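Local structure of viral structural protein 4 (Bombyx mori cytoplasmic polyhedrosis virus, 6TZ0) at residues B[160-165]-B[323-328]; B[186-191]-B[317-322]; B[383-388]-B[470-475]. The protein binds GTP and accompanies the viral RNA-dependent RNA polymerase, probably as an NTP-hydrolysing cofactor that supports RNA synthesis within the double-stranded RNA virus particle. All coordinates share one frame; numbering follows the deposited sequence.

Interaction 1 of 3, residues B[160-165]-B[323-328]; sequences DDEKYQ and NPSGGA
Both Glu162 and Lys163 hold CG anti to the backbone N (chi1 -177° and 180°), beside the carbonyl carbon, and leave the start of helix 162-166 toward 323-328. Glu162 stays extended beyond CG and brings its carboxylate to the first turn of helix 326-340. There OE2 accepts a weak hydrogen bond from Gly326 N, 3.4 Å away, with an N-H...O angle of 154°. Lys163 differs: CB and CG meet Asn323 OD1, then the chain turns at chi2 and its end leads away. The two side chains cross at about a right angle, with Asn323 OD1 3.3 Å from Lys163 CB and 3.5 Å from Lys163 CG. Farther along, Asn323 ND2 lies 4.2 Å from Lys163 CE, so the amide rests against the methylenes.

Asp161, the N-cap of its own helix, takes a weak bond from Glu162 N to OD1 (2.7 Å) and gives OD2 to Tyr16 OH. Ser325 is the N-cap of the other helix, and its backbone N has a weak bond to Glu549. Phe467 and Arg377 of the polymerase chain pack on Glu162 and Ser325, placing this edge at the subunit interface. What results is a meeting of two helix N-termini, in which a carboxylate from one helix start accepts the first backbone N-H of the other, a charge placement that would suit the helix dipole.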
ATOM      1  N   ASP B 160      -6.547  31.562 -22.122  1.00 32.31           N
ATOM      2  CA  ASP B 160      -7.178  30.291 -21.789  1.00 32.31           C
ATOM      3  C   ASP B 160      -6.874  29.216 -22.835  1.00 32.31           C
ATOM      4  O   ASP B 160      -7.700  28.338 -23.102  1.00 32.31           O
ATOM      5  CB  ASP B 160      -8.685  30.484 -21.616  1.00 32.31           C
ATOM      6  CG  ASP B 160      -9.328  29.401 -20.770  1.00 32.31           C
ATOM      7  OD1 ASP B 160      -8.603  28.511 -20.286  1.00 32.31           O
ATOM      8  OD2 ASP B 160     -10.563  29.435 -20.602  1.00 32.31           O
ATOM      9  N   ASP B 161      -5.701  29.290 -23.450  1.00 31.83           N
ATOM     10  CA  ASP B 161      -5.209  28.321 -24.414  1.00 31.83           C
ATOM     11  C   ASP B 161      -4.241  27.377 -23.713  1.00 31.83           C
ATOM     12  O   ASP B 161      -3.598  27.742 -22.734  1.00 31.83           O
ATOM     13  CB  ASP B 161      -4.509  29.049 -25.564  1.00 31.83           C
ATOM     14  CG  ASP B 161      -4.269  28.171 -26.765  1.00 31.83           C
ATOM     15  OD1 ASP B 161      -4.671  26.992 -26.753  1.00 31.83           O
ATOM     16  OD2 ASP B 161      -3.662  28.666 -27.732  1.00 31.83           O
ATOM     17  N   GLU B 162      -4.132  26.154 -24.229  1.00 32.17           N
ATOM     18  CA  GLU B 162      -3.230  25.185 -23.611  1.00 32.17           C
ATOM     19  C   GLU B 162      -1.784  25.403 -24.046  1.00 32.17           C
ATOM     20  O   GLU B 162      -0.858  25.254 -23.240  1.00 32.17           O
ATOM     21  CB  GLU B 162      -3.684  23.763 -23.938  1.00 32.17           C
ATOM     22  CG  GLU B 162      -2.857  22.672 -23.281  1.00 32.17           C
ATOM     23  CD  GLU B 162      -3.362  21.279 -23.596  1.00 32.17           C
ATOM     24  OE1 GLU B 162      -4.387  21.160 -24.297  1.00 32.17           O
ATOM     25  OE2 GLU B 162      -2.725  20.301 -23.156  1.00 32.17           O
ATOM     26  N   LYS B 163      -1.583  25.757 -25.319  1.00 30.48           N
ATOM     27  CA  LYS B 163      -0.261  26.104 -25.831  1.00 30.48           C
ATOM     28  C   LYS B 163       0.301  27.344 -25.146  1.00 30.48           C
ATOM     29  O   LYS B 163       1.519  27.462 -24.980  1.00 30.48           O
ATOM     30  CB  LYS B 163      -0.354  26.304 -27.344  1.00 30.48           C
ATOM     31  CG  LYS B 163       0.922  26.676 -28.077  1.00 30.48           C
ATOM     32  CD  LYS B 163       1.926  25.554 -28.066  1.00 30.48           C
ATOM     33  CE  LYS B 163       3.023  25.816 -29.079  1.00 30.48           C
ATOM     34  NZ  LYS B 163       3.809  27.033 -28.772  1.00 30.48           N
ATOM     35  N   TYR B 164      -0.567  28.262 -24.721  1.00 28.76           N
ATOM     36  CA  TYR B 164      -0.111  29.403 -23.938  1.00 28.76           C
ATOM     37  C   TYR B 164       0.280  28.978 -22.528  1.00 28.76           C
ATOM     38  O   TYR B 164       1.278  29.457 -21.984  1.00 28.76           O
ATOM     39  CB  TYR B 164      -1.204  30.469 -23.887  1.00 28.76           C
ATOM     40  CG  TYR B 164      -0.773  31.796 -23.300  1.00 28.76           C
ATOM     41  CD1 TYR B 164      -0.173  32.763 -24.090  1.00 28.76           C
ATOM     42  CD2 TYR B 164      -0.951  32.072 -21.949  1.00 28.76           C
ATOM     43  CE1 TYR B 164       0.222  33.965 -23.559  1.00 28.76           C
ATOM     44  CE2 TYR B 164      -0.546  33.261 -21.411  1.00 28.76           C
ATOM     45  CZ  TYR B 164       0.036  34.206 -22.216  1.00 28.76           C
ATOM     46  OH  TYR B 164       0.422  35.402 -21.664  1.00 28.76           O
ATOM     47  N   GLN B 165      -0.508  28.089 -21.915  1.00 27.41           N
ATOM     48  CA  GLN B 165      -0.273  27.708 -20.526  1.00 27.41           C
ATOM     49  C   GLN B 165       0.936  26.804 -20.374  1.00 27.41           C
ATOM     50  O   GLN B 165       1.531  26.749 -19.295  1.00 27.41           O
ATOM     51  CB  GLN B 165      -1.502  27.020 -19.945  1.00 27.41           C
ATOM     52  CG  GLN B 165      -2.660  27.939 -19.664  1.00 27.41           C
ATOM     53  CD  GLN B 165      -3.892  27.188 -19.216  1.00 27.41           C
ATOM     54  OE1 GLN B 165      -3.891  25.962 -19.140  1.00 27.41           O
ATOM     55  NE2 GLN B 165      -4.960  27.920 -18.938  1.00 27.41           N
ATOM     56  N   ASN B 323      -3.220  23.014 -31.820  1.00 29.37           N
ATOM     57  CA  ASN B 323      -2.058  22.430 -31.194  1.00 29.37           C
ATOM     58  C   ASN B 323      -2.440  21.109 -30.547  1.00 29.37           C
ATOM     59  O   ASN B 323      -3.525  21.001 -29.970  1.00 29.37           O
ATOM     60  CB  ASN B 323      -1.471  23.363 -30.134  1.00 29.37           C
ATOM     61  CG  ASN B 323      -1.063  24.696 -30.703  1.00 29.37           C
ATOM     62  OD1 ASN B 323      -1.621  25.728 -30.346  1.00 29.37           O
ATOM     63  ND2 ASN B 323      -0.093  24.684 -31.606  1.00 29.37           N
ATOM     64  N   PRO B 324      -1.596  20.087 -30.651  1.00 28.07           N
ATOM     65  CA  PRO B 324      -1.939  18.792 -30.057  1.00 28.07           C
ATOM     66  C   PRO B 324      -1.891  18.814 -28.537  1.00 28.07           C
ATOM     67  O   PRO B 324      -1.173  19.603 -27.922  1.00 28.07           O
ATOM     68  CB  PRO B 324      -0.880  17.851 -30.636  1.00 28.07           C
ATOM     69  CG  PRO B 324       0.238  18.731 -31.026  1.00 28.07           C
ATOM     70  CD  PRO B 324      -0.372  20.012 -31.462  1.00 28.07           C
ATOM     71  N   SER B 325      -2.681  17.929 -27.937  1.00 28.30           N
ATOM     72  CA  SER B 325      -2.774  17.827 -26.490  1.00 28.30           C
ATOM     73  C   SER B 325      -1.494  17.248 -25.898  1.00 28.30           C
ATOM     74  O   SER B 325      -0.748  16.518 -26.550  1.00 28.30           O
ATOM     75  CB  SER B 325      -3.962  16.955 -26.097  1.00 28.30           C
ATOM     76  OG  SER B 325      -4.024  16.772 -24.697  1.00 28.30           O
ATOM     77  N   GLY B 326      -1.251  17.574 -24.637  1.00 28.95           N
ATOM     78  CA  GLY B 326      -0.056  17.112 -23.967  1.00 28.95           C
ATOM     79  C   GLY B 326      -0.125  15.663 -23.545  1.00 28.95           C
ATOM     80  O   GLY B 326       0.860  14.930 -23.678  1.00 28.95           O
ATOM     81  N   GLY B 327      -1.282  15.232 -23.039  1.00 27.66           N
ATOM     82  CA  GLY B 327      -1.424  13.850 -22.620  1.00 27.66           C
ATOM     83  C   GLY B 327      -1.461  12.881 -23.777  1.00 27.66           C
ATOM     84  O   GLY B 327      -0.956  11.758 -23.667  1.00 27.66           O
ATOM     85  N   ALA B 328      -2.047  13.304 -24.899  1.00 25.68           N
ATOM     86  CA  ALA B 328      -2.067  12.484 -26.102  1.00 25.68           C
ATOM     87  C   ALA B 328      -0.659  12.238 -26.617  1.00 25.68           C
ATOM     88  O   ALA B 328      -0.264  11.089 -26.842  1.00 25.68           O
ATOM     89  CB  ALA B 328      -2.921  13.159 -27.170  1.00 25.68           C
TER

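Interaction 2 of 3, residues B[186-191]-B[317-322]; sequences TWQGIA and SPHKMM
His319 turns the edge of its imidazole toward the 186-191 loop, so that Gln188 O lies near the ring plane, 13° out of it. NE2 donates to that carbonyl over 2.9 Å with an N-H...O angle of 161°, the donor tilted 25° from the carbonyl plane. CG of His319 stands anti to its backbone N, and the ring reaches out from the end of strand 313-319 to the loop. Beside the bond, Gln188 CB packs against NE2 and CE1. Ile190 approaches the same ring obliquely, bringing CD1 to 3.5 Å from His319 CE1.

Lys320 runs past the loop with an extended chain, and its CD passes 3.7 Å from Gly189 O. Only at the last torsion does it bend, where NZ makes a weak bond to Met321 O at 3.3 Å and a long, weak ion pair with Glu15. Gly189 itself sits at a positive phi, which turns the loop here. Met270 of strand 266-271 touches both Gln188 and His319.

Chemically, the bond requires a proton on NE2 and uses a main-chain acceptor, tying the imidazole to the loop main chain at Gln188, while hydrocarbon from Gln188 and Ile190 lies against the ring.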
ATOM      1  N   THR B 186     -10.727  32.022 -25.139  1.00 33.18           N
ATOM      2  CA  THR B 186     -10.369  31.786 -26.529  1.00 33.18           C
ATOM      3  C   THR B 186     -11.514  31.049 -27.204  1.00 33.18           C
ATOM      4  O   THR B 186     -12.005  30.048 -26.674  1.00 33.18           O
ATOM      5  CB  THR B 186      -9.078  30.972 -26.642  1.00 33.18           C
ATOM      6  OG1 THR B 186      -9.266  29.690 -26.034  1.00 33.18           O
ATOM      7  CG2 THR B 186      -7.928  31.685 -25.952  1.00 33.18           C
ATOM      8  N   TRP B 187     -11.941  31.542 -28.365  1.00 36.44           N
ATOM      9  CA  TRP B 187     -13.113  30.976 -29.022  1.00 36.44           C
ATOM     10  C   TRP B 187     -12.770  29.659 -29.707  1.00 36.44           C
ATOM     11  O   TRP B 187     -13.290  28.599 -29.339  1.00 36.44           O
ATOM     12  CB  TRP B 187     -13.686  31.980 -30.024  1.00 36.44           C
ATOM     13  CG  TRP B 187     -14.963  31.549 -30.690  1.00 36.44           C
ATOM     14  CD1 TRP B 187     -15.093  31.016 -31.934  1.00 36.44           C
ATOM     15  CD2 TRP B 187     -16.290  31.654 -30.161  1.00 36.44           C
ATOM     16  NE1 TRP B 187     -16.410  30.755 -32.209  1.00 36.44           N
ATOM     17  CE2 TRP B 187     -17.168  31.144 -31.138  1.00 36.44           C
ATOM     18  CE3 TRP B 187     -16.823  32.129 -28.958  1.00 36.44           C
ATOM     19  CZ2 TRP B 187     -18.550  31.091 -30.947  1.00 36.44           C
ATOM     20  CZ3 TRP B 187     -18.198  32.076 -28.771  1.00 36.44           C
ATOM     21  CH2 TRP B 187     -19.043  31.560 -29.759  1.00 36.44           C
ATOM     22  N   GLN B 188     -11.889  29.702 -30.697  1.00 34.52           N
ATOM     23  CA  GLN B 188     -11.374  28.503 -31.346  1.00 34.52           C
ATOM     24  C   GLN B 188      -9.856  28.552 -31.385  1.00 34.52           C
ATOM     25  O   GLN B 188      -9.221  28.378 -32.425  1.00 34.52           O
ATOM     26  CB  GLN B 188     -11.956  28.323 -32.743  1.00 34.52           C
ATOM     27  CG  GLN B 188     -13.454  28.096 -32.781  1.00 34.52           C
ATOM     28  CD  GLN B 188     -13.884  26.853 -32.025  1.00 34.52           C
ATOM     29  OE1 GLN B 188     -13.216  25.822 -32.070  1.00 34.52           O
ATOM     30  NE2 GLN B 188     -15.004  26.946 -31.317  1.00 34.52           N
ATOM     31  N   GLY B 189      -9.255  28.815 -30.231  1.00 33.93           N
ATOM     32  CA  GLY B 189      -7.834  29.024 -30.132  1.00 33.93           C
ATOM     33  C   GLY B 189      -7.397  30.453 -30.333  1.00 33.93           C
ATOM     34  O   GLY B 189      -6.191  30.717 -30.339  1.00 33.93           O
ATOM     35  N   ILE B 190      -8.332  31.379 -30.504  1.00 32.55           N
ATOM     36  CA  ILE B 190      -8.033  32.787 -30.714  1.00 32.55           C
ATOM     37  C   ILE B 190      -8.674  33.573 -29.585  1.00 32.55           C
ATOM     38  O   ILE B 190      -9.889  33.481 -29.374  1.00 32.55           O
ATOM     39  CB  ILE B 190      -8.535  33.274 -32.080  1.00 32.55           C
ATOM     40  CG1 ILE B 190      -7.784  32.558 -33.197  1.00 32.55           C
ATOM     41  CG2 ILE B 190      -8.359  34.764 -32.210  1.00 32.55           C
ATOM     42  CD1 ILE B 190      -8.337  32.828 -34.557  1.00 32.55           C
ATOM     43  N   ALA B 191      -7.862  34.333 -28.856  1.00 33.41           N
ATOM     44  CA  ALA B 191      -8.376  35.144 -27.762  1.00 33.41           C
ATOM     45  C   ALA B 191      -9.182  36.305 -28.316  1.00 33.41           C
ATOM     46  O   ALA B 191      -8.849  36.860 -29.364  1.00 33.41           O
ATOM     47  CB  ALA B 191      -7.231  35.662 -26.899  1.00 33.41           C
ATOM     48  N   SER B 317     -12.722  29.834 -44.288  1.00 27.97           N
ATOM     49  CA  SER B 317     -11.867  30.957 -43.953  1.00 27.97           C
ATOM     50  C   SER B 317     -10.545  30.444 -43.407  1.00 27.97           C
ATOM     51  O   SER B 317     -10.483  29.332 -42.876  1.00 27.97           O
ATOM     52  CB  SER B 317     -12.539  31.859 -42.911  1.00 27.97           C
ATOM     53  OG  SER B 317     -13.755  32.384 -43.405  1.00 27.97           O
ATOM     54  N   PRO B 318      -9.466  31.214 -43.548  1.00 27.95           N
ATOM     55  CA  PRO B 318      -8.220  30.850 -42.865  1.00 27.95           C
ATOM     56  C   PRO B 318      -8.354  31.002 -41.360  1.00 27.95           C
ATOM     57  O   PRO B 318      -8.974  31.946 -40.866  1.00 27.95           O
ATOM     58  CB  PRO B 318      -7.202  31.841 -43.435  1.00 27.95           C
ATOM     59  CG  PRO B 318      -7.778  32.276 -44.713  1.00 27.95           C
ATOM     60  CD  PRO B 318      -9.251  32.306 -44.507  1.00 27.95           C
ATOM     61  N   HIS B 319      -7.773  30.057 -40.631  1.00 28.04           N
ATOM     62  CA  HIS B 319      -7.919  30.021 -39.187  1.00 28.04           C
ATOM     63  C   HIS B 319      -6.610  29.512 -38.607  1.00 28.04           C
ATOM     64  O   HIS B 319      -5.773  28.969 -39.324  1.00 28.04           O
ATOM     65  CB  HIS B 319      -9.107  29.141 -38.785  1.00 28.04           C
ATOM     66  CG  HIS B 319      -9.502  29.273 -37.350  1.00 28.04           C
ATOM     67  ND1 HIS B 319     -10.218  30.346 -36.873  1.00 28.04           N
ATOM     68  CD2 HIS B 319      -9.249  28.484 -36.281  1.00 28.04           C
ATOM     69  CE1 HIS B 319     -10.411  30.200 -35.575  1.00 28.04           C
ATOM     70  NE2 HIS B 319      -9.823  29.083 -35.190  1.00 28.04           N
ATOM     71  N   LYS B 320      -6.419  29.722 -37.309  1.00 29.32           N
ATOM     72  CA  LYS B 320      -5.212  29.264 -36.635  1.00 29.32           C
ATOM     73  C   LYS B 320      -5.173  27.741 -36.547  1.00 29.32           C
ATOM     74  O   LYS B 320      -6.203  27.092 -36.359  1.00 29.32           O
ATOM     75  CB  LYS B 320      -5.147  29.875 -35.240  1.00 29.32           C
ATOM     76  CG  LYS B 320      -3.891  29.567 -34.495  1.00 29.32           C
ATOM     77  CD  LYS B 320      -3.867  30.183 -33.140  1.00 29.32           C
ATOM     78  CE  LYS B 320      -2.594  29.791 -32.451  1.00 29.32           C
ATOM     79  NZ  LYS B 320      -2.577  28.336 -32.160  1.00 29.32           N
ATOM     80  N   MET B 321      -3.980  27.170 -36.710  1.00 30.40           N
ATOM     81  CA  MET B 321      -3.805  25.734 -36.550  1.00 30.40           C
ATOM     82  C   MET B 321      -3.968  25.291 -35.105  1.00 30.40           C
ATOM     83  O   MET B 321      -3.545  25.973 -34.172  1.00 30.40           O
ATOM     84  CB  MET B 321      -2.435  25.290 -37.053  1.00 30.40           C
ATOM     85  CG  MET B 321      -2.358  25.095 -38.538  1.00 30.40           C
ATOM     86  SD  MET B 321      -0.792  24.355 -38.994  1.00 30.40           S
ATOM     87  CE  MET B 321      -0.989  24.228 -40.766  1.00 30.40           C
ATOM     88  N   MET B 322      -4.569  24.119 -34.938  1.00 29.05           N
ATOM     89  CA  MET B 322      -4.711  23.492 -33.636  1.00 29.05           C
ATOM     90  C   MET B 322      -3.370  22.989 -33.122  1.00 29.05           C
ATOM     91  O   MET B 322      -2.496  22.579 -33.888  1.00 29.05           O
ATOM     92  CB  MET B 322      -5.679  22.319 -33.725  1.00 29.05           C
ATOM     93  CG  MET B 322      -7.075  22.709 -34.114  1.00 29.05           C
ATOM     94  SD  MET B 322      -8.209  21.323 -34.192  1.00 29.05           S
ATOM     95  CE  MET B 322      -7.730  20.606 -35.752  1.00 29.05           C
TER

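Interaction 3 of 3, residues B[383-388]-B[470-475]; sequences SDAYGR and NFYYMV
Phe471 presents one face of its ring to Tyr386, whose CD1 sits over it, 3.5 Å from Phe471 CG. Seen from the tyrosine, that same carbon lies near the ring plane, at the edge. The pair is oblique, with planes at 59° and centroids 5.2 Å apart, and the two side chains slide past each other in opposite directions. Tyr386 CE1 continues toward Phe471 CB at 3.8 Å. At the other end, Tyr386 CA makes an off-centre CH-pi contact 4.2 Å from the Phe471 ring centroid, while Ala385 O approaches CZ obliquely. Phe471 reaches this place because its CG is anti to the backbone N (chi1 175°).

Tyr472 comes next and works with its tip. Its OH lies 4.1 Å from Tyr386 CB and 4.4 Å from Ala385 CB, while Phe471 CD2 lies over one face of its ring, toward the rim. Tyr473 points to the other side of the helix, where its OH has a weak bond to Gln97 of the polymerase chain. One turn on from Phe471, Val475 puts CG2 4.1 Å above the phenylalanine plane, on the face opposite Tyr386.

Trp389 also meets the Phe471 ring, and Tyr386 OH is tied to His466 O and Gln459. Tyr472 and Val475 rest on Leu381, and Tyr472 on Val487 too. Helix 468-476 thus packs against both helix 385-393 and strands 378-381 and 484-489 of the parallel sheet, the first strand leading into helix 385-393 and the second following helix 468-476.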
ATOM      1  N   SER B 383     -10.250  -4.413 -36.166  1.00 33.98           N
ATOM      2  CA  SER B 383     -11.053  -4.565 -34.967  1.00 33.98           C
ATOM      3  C   SER B 383     -11.985  -5.760 -35.065  1.00 33.98           C
ATOM      4  O   SER B 383     -12.442  -6.262 -34.035  1.00 33.98           O
ATOM      5  CB  SER B 383     -11.856  -3.294 -34.714  1.00 33.98           C
ATOM      6  OG  SER B 383     -12.385  -3.298 -33.410  1.00 33.98           O
ATOM      7  N   ASP B 384     -12.262  -6.230 -36.279  1.00 37.64           N
ATOM      8  CA  ASP B 384     -13.050  -7.437 -36.509  1.00 37.64           C
ATOM      9  C   ASP B 384     -12.164  -8.638 -36.797  1.00 37.64           C
ATOM     10  O   ASP B 384     -12.555  -9.526 -37.549  1.00 37.64           O
ATOM     11  CB  ASP B 384     -14.029  -7.221 -37.658  1.00 37.64           C
ATOM     12  CG  ASP B 384     -15.152  -6.269 -37.308  1.00 37.64           C
ATOM     13  OD1 ASP B 384     -15.528  -6.201 -36.121  1.00 37.64           O
ATOM     14  OD2 ASP B 384     -15.664  -5.593 -38.223  1.00 37.64           O
ATOM     15  N   ALA B 385     -10.969  -8.701 -36.212  1.00 36.94           N
ATOM     16  CA  ALA B 385     -10.048  -9.785 -36.532  1.00 36.94           C
ATOM     17  C   ALA B 385     -10.462 -11.090 -35.866  1.00 36.94           C
ATOM     18  O   ALA B 385     -10.534 -12.135 -36.522  1.00 36.94           O
ATOM     19  CB  ALA B 385      -8.627  -9.402 -36.127  1.00 36.94           C
ATOM     20  N   TYR B 386     -10.736 -11.040 -34.563  1.00 36.34           N
ATOM     21  CA  TYR B 386     -11.179 -12.221 -33.835  1.00 36.34           C
ATOM     22  C   TYR B 386     -12.543 -12.697 -34.303  1.00 36.34           C
ATOM     23  O   TYR B 386     -12.793 -13.905 -34.329  1.00 36.34           O
ATOM     24  CB  TYR B 386     -11.212 -11.930 -32.339  1.00 36.34           C
ATOM     25  CG  TYR B 386     -11.730 -13.073 -31.508  1.00 36.34           C
ATOM     26  CD1 TYR B 386     -10.977 -14.215 -31.332  1.00 36.34           C
ATOM     27  CD2 TYR B 386     -12.972 -13.005 -30.893  1.00 36.34           C
ATOM     28  CE1 TYR B 386     -11.442 -15.265 -30.577  1.00 36.34           C
ATOM     29  CE2 TYR B 386     -13.446 -14.052 -30.134  1.00 36.34           C
ATOM     30  CZ  TYR B 386     -12.676 -15.175 -29.978  1.00 36.34           C
ATOM     31  OH  TYR B 386     -13.143 -16.217 -29.220  1.00 36.34           O
ATOM     32  N   GLY B 387     -13.420 -11.774 -34.702  1.00 38.59           N
ATOM     33  CA  GLY B 387     -14.725 -12.176 -35.195  1.00 38.59           C
ATOM     34  C   GLY B 387     -14.653 -12.898 -36.526  1.00 38.59           C
ATOM     35  O   GLY B 387     -15.283 -13.944 -36.707  1.00 38.59           O
ATOM     36  N   ARG B 388     -13.862 -12.372 -37.462  1.00 40.80           N
ATOM     37  CA  ARG B 388     -13.706 -13.034 -38.749  1.00 40.80           C
ATOM     38  C   ARG B 388     -12.856 -14.292 -38.651  1.00 40.80           C
ATOM     39  O   ARG B 388     -12.939 -15.149 -39.533  1.00 40.80           O
ATOM     40  CB  ARG B 388     -13.102 -12.072 -39.770  1.00 40.80           C
ATOM     41  CG  ARG B 388     -13.988 -10.884 -40.105  1.00 40.80           C
ATOM     42  CD  ARG B 388     -13.393 -10.079 -41.235  1.00 40.80           C
ATOM     43  NE  ARG B 388     -14.147  -8.883 -41.584  1.00 40.80           N
ATOM     44  CZ  ARG B 388     -13.762  -7.650 -41.288  1.00 40.80           C
ATOM     45  NH1 ARG B 388     -12.607  -7.445 -40.676  1.00 40.80           N
ATOM     46  NH2 ARG B 388     -14.507  -6.621 -41.649  1.00 40.80           N
ATOM     47  N   ASN B 470      -6.798 -16.050 -25.526  1.00 36.35           N
ATOM     48  CA  ASN B 470      -5.850 -16.968 -26.144  1.00 36.35           C
ATOM     49  C   ASN B 470      -5.577 -16.613 -27.596  1.00 36.35           C
ATOM     50  O   ASN B 470      -4.479 -16.875 -28.090  1.00 36.35           O
ATOM     51  CB  ASN B 470      -6.372 -18.395 -26.084  1.00 36.35           C
ATOM     52  CG  ASN B 470      -5.303 -19.416 -26.384  1.00 36.35           C
ATOM     53  OD1 ASN B 470      -4.117 -19.115 -26.364  1.00 36.35           O
ATOM     54  ND2 ASN B 470      -5.724 -20.615 -26.735  1.00 36.35           N
ATOM     55  N   PHE B 471      -6.566 -16.056 -28.299  1.00 34.69           N
ATOM     56  CA  PHE B 471      -6.363 -15.621 -29.677  1.00 34.69           C
ATOM     57  C   PHE B 471      -5.291 -14.547 -29.766  1.00 34.69           C
ATOM     58  O   PHE B 471      -4.337 -14.671 -30.543  1.00 34.69           O
ATOM     59  CB  PHE B 471      -7.674 -15.111 -30.259  1.00 34.69           C
ATOM     60  CG  PHE B 471      -7.546 -14.540 -31.638  1.00 34.69           C
ATOM     61  CD1 PHE B 471      -7.397 -15.363 -32.732  1.00 34.69           C
ATOM     62  CD2 PHE B 471      -7.593 -13.171 -31.840  1.00 34.69           C
ATOM     63  CE1 PHE B 471      -7.290 -14.839 -33.996  1.00 34.69           C
ATOM     64  CE2 PHE B 471      -7.483 -12.641 -33.101  1.00 34.69           C
ATOM     65  CZ  PHE B 471      -7.339 -13.476 -34.179  1.00 34.69           C
ATOM     66  N   TYR B 472      -5.408 -13.502 -28.953  1.00 34.64           N
ATOM     67  CA  TYR B 472      -4.383 -12.469 -28.991  1.00 34.64           C
ATOM     68  C   TYR B 472      -3.076 -12.923 -28.355  1.00 34.64           C
ATOM     69  O   TYR B 472      -2.020 -12.398 -28.719  1.00 34.64           O
ATOM     70  CB  TYR B 472      -4.916 -11.189 -28.349  1.00 34.64           C
ATOM     71  CG  TYR B 472      -5.928 -10.510 -29.235  1.00 34.64           C
ATOM     72  CD1 TYR B 472      -5.523  -9.710 -30.288  1.00 34.64           C
ATOM     73  CD2 TYR B 472      -7.287 -10.708 -29.053  1.00 34.64           C
ATOM     74  CE1 TYR B 472      -6.444  -9.106 -31.120  1.00 34.64           C
ATOM     75  CE2 TYR B 472      -8.218 -10.109 -29.887  1.00 34.64           C
ATOM     76  CZ  TYR B 472      -7.786  -9.303 -30.911  1.00 34.64           C
ATOM     77  OH  TYR B 472      -8.692  -8.702 -31.743  1.00 34.64           O
ATOM     78  N   TYR B 473      -3.112 -13.920 -27.466  1.00 35.91           N
ATOM     79  CA  TYR B 473      -1.874 -14.510 -26.962  1.00 35.91           C
ATOM     80  C   TYR B 473      -1.123 -15.265 -28.054  1.00 35.91           C
ATOM     81  O   TYR B 473       0.089 -15.093 -28.219  1.00 35.91           O
ATOM     82  CB  TYR B 473      -2.185 -15.443 -25.797  1.00 35.91           C
ATOM     83  CG  TYR B 473      -0.987 -16.183 -25.259  1.00 35.91           C
ATOM     84  CD1 TYR B 473      -0.058 -15.544 -24.454  1.00 35.91           C
ATOM     85  CD2 TYR B 473      -0.790 -17.524 -25.555  1.00 35.91           C
ATOM     86  CE1 TYR B 473       1.036 -16.221 -23.959  1.00 35.91           C
ATOM     87  CE2 TYR B 473       0.296 -18.206 -25.067  1.00 35.91           C
ATOM     88  CZ  TYR B 473       1.205 -17.552 -24.271  1.00 35.91           C
ATOM     89  OH  TYR B 473       2.288 -18.240 -23.785  1.00 35.91           O
ATOM     90  N   MET B 474      -1.819 -16.125 -28.791  1.00 36.45           N
ATOM     91  CA  MET B 474      -1.177 -16.938 -29.811  1.00 36.45           C
ATOM     92  C   MET B 474      -0.868 -16.161 -31.079  1.00 36.45           C
ATOM     93  O   MET B 474      -0.079 -16.636 -31.899  1.00 36.45           O
ATOM     94  CB  MET B 474      -2.047 -18.147 -30.155  1.00 36.45           C
ATOM     95  CG  MET B 474      -2.200 -19.167 -29.050  1.00 36.45           C
ATOM     96  SD  MET B 474      -0.655 -19.945 -28.566  1.00 36.45           S
ATOM     97  CE  MET B 474      -0.328 -20.942 -30.012  1.00 36.45           C
ATOM     98  N   VAL B 475      -1.478 -14.996 -31.276  1.00 35.34           N
ATOM     99  CA  VAL B 475      -1.037 -14.140 -32.371  1.00 35.34           C
ATOM    100  C   VAL B 475       0.143 -13.277 -31.938  1.00 35.34           C
ATOM    101  O   VAL B 475       1.119 -13.131 -32.680  1.00 35.34           O
ATOM    102  CB  VAL B 475      -2.211 -13.297 -32.902  1.00 35.34           C
ATOM    103  CG1 VAL B 475      -1.736 -12.265 -33.898  1.00 35.34           C
ATOM    104  CG2 VAL B 475      -3.224 -14.192 -33.574  1.00 35.34           C
TER

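Interactions 1 and 2 are neighbours, with centres 13 Å apart, and they touch where Asp160 and Asp161 meet Thr186 and Gly189. Along the chain, interaction 2 opens and closes within the span of interaction 1. Together they join region 160-191 to the end of the antiparallel sheet, at strand 313-319, and to the start of helix 326-340, which runs on toward the parallel sheet. Interaction 3 follows later and stands apart, about 36 and 42 Å from their centres. It packs helices at the edge of that parallel sheet, in what is probably the nucleotide-binding part: the side chain of Ala385 is about 9 Å from that of Thr360, a GTP-binding residue.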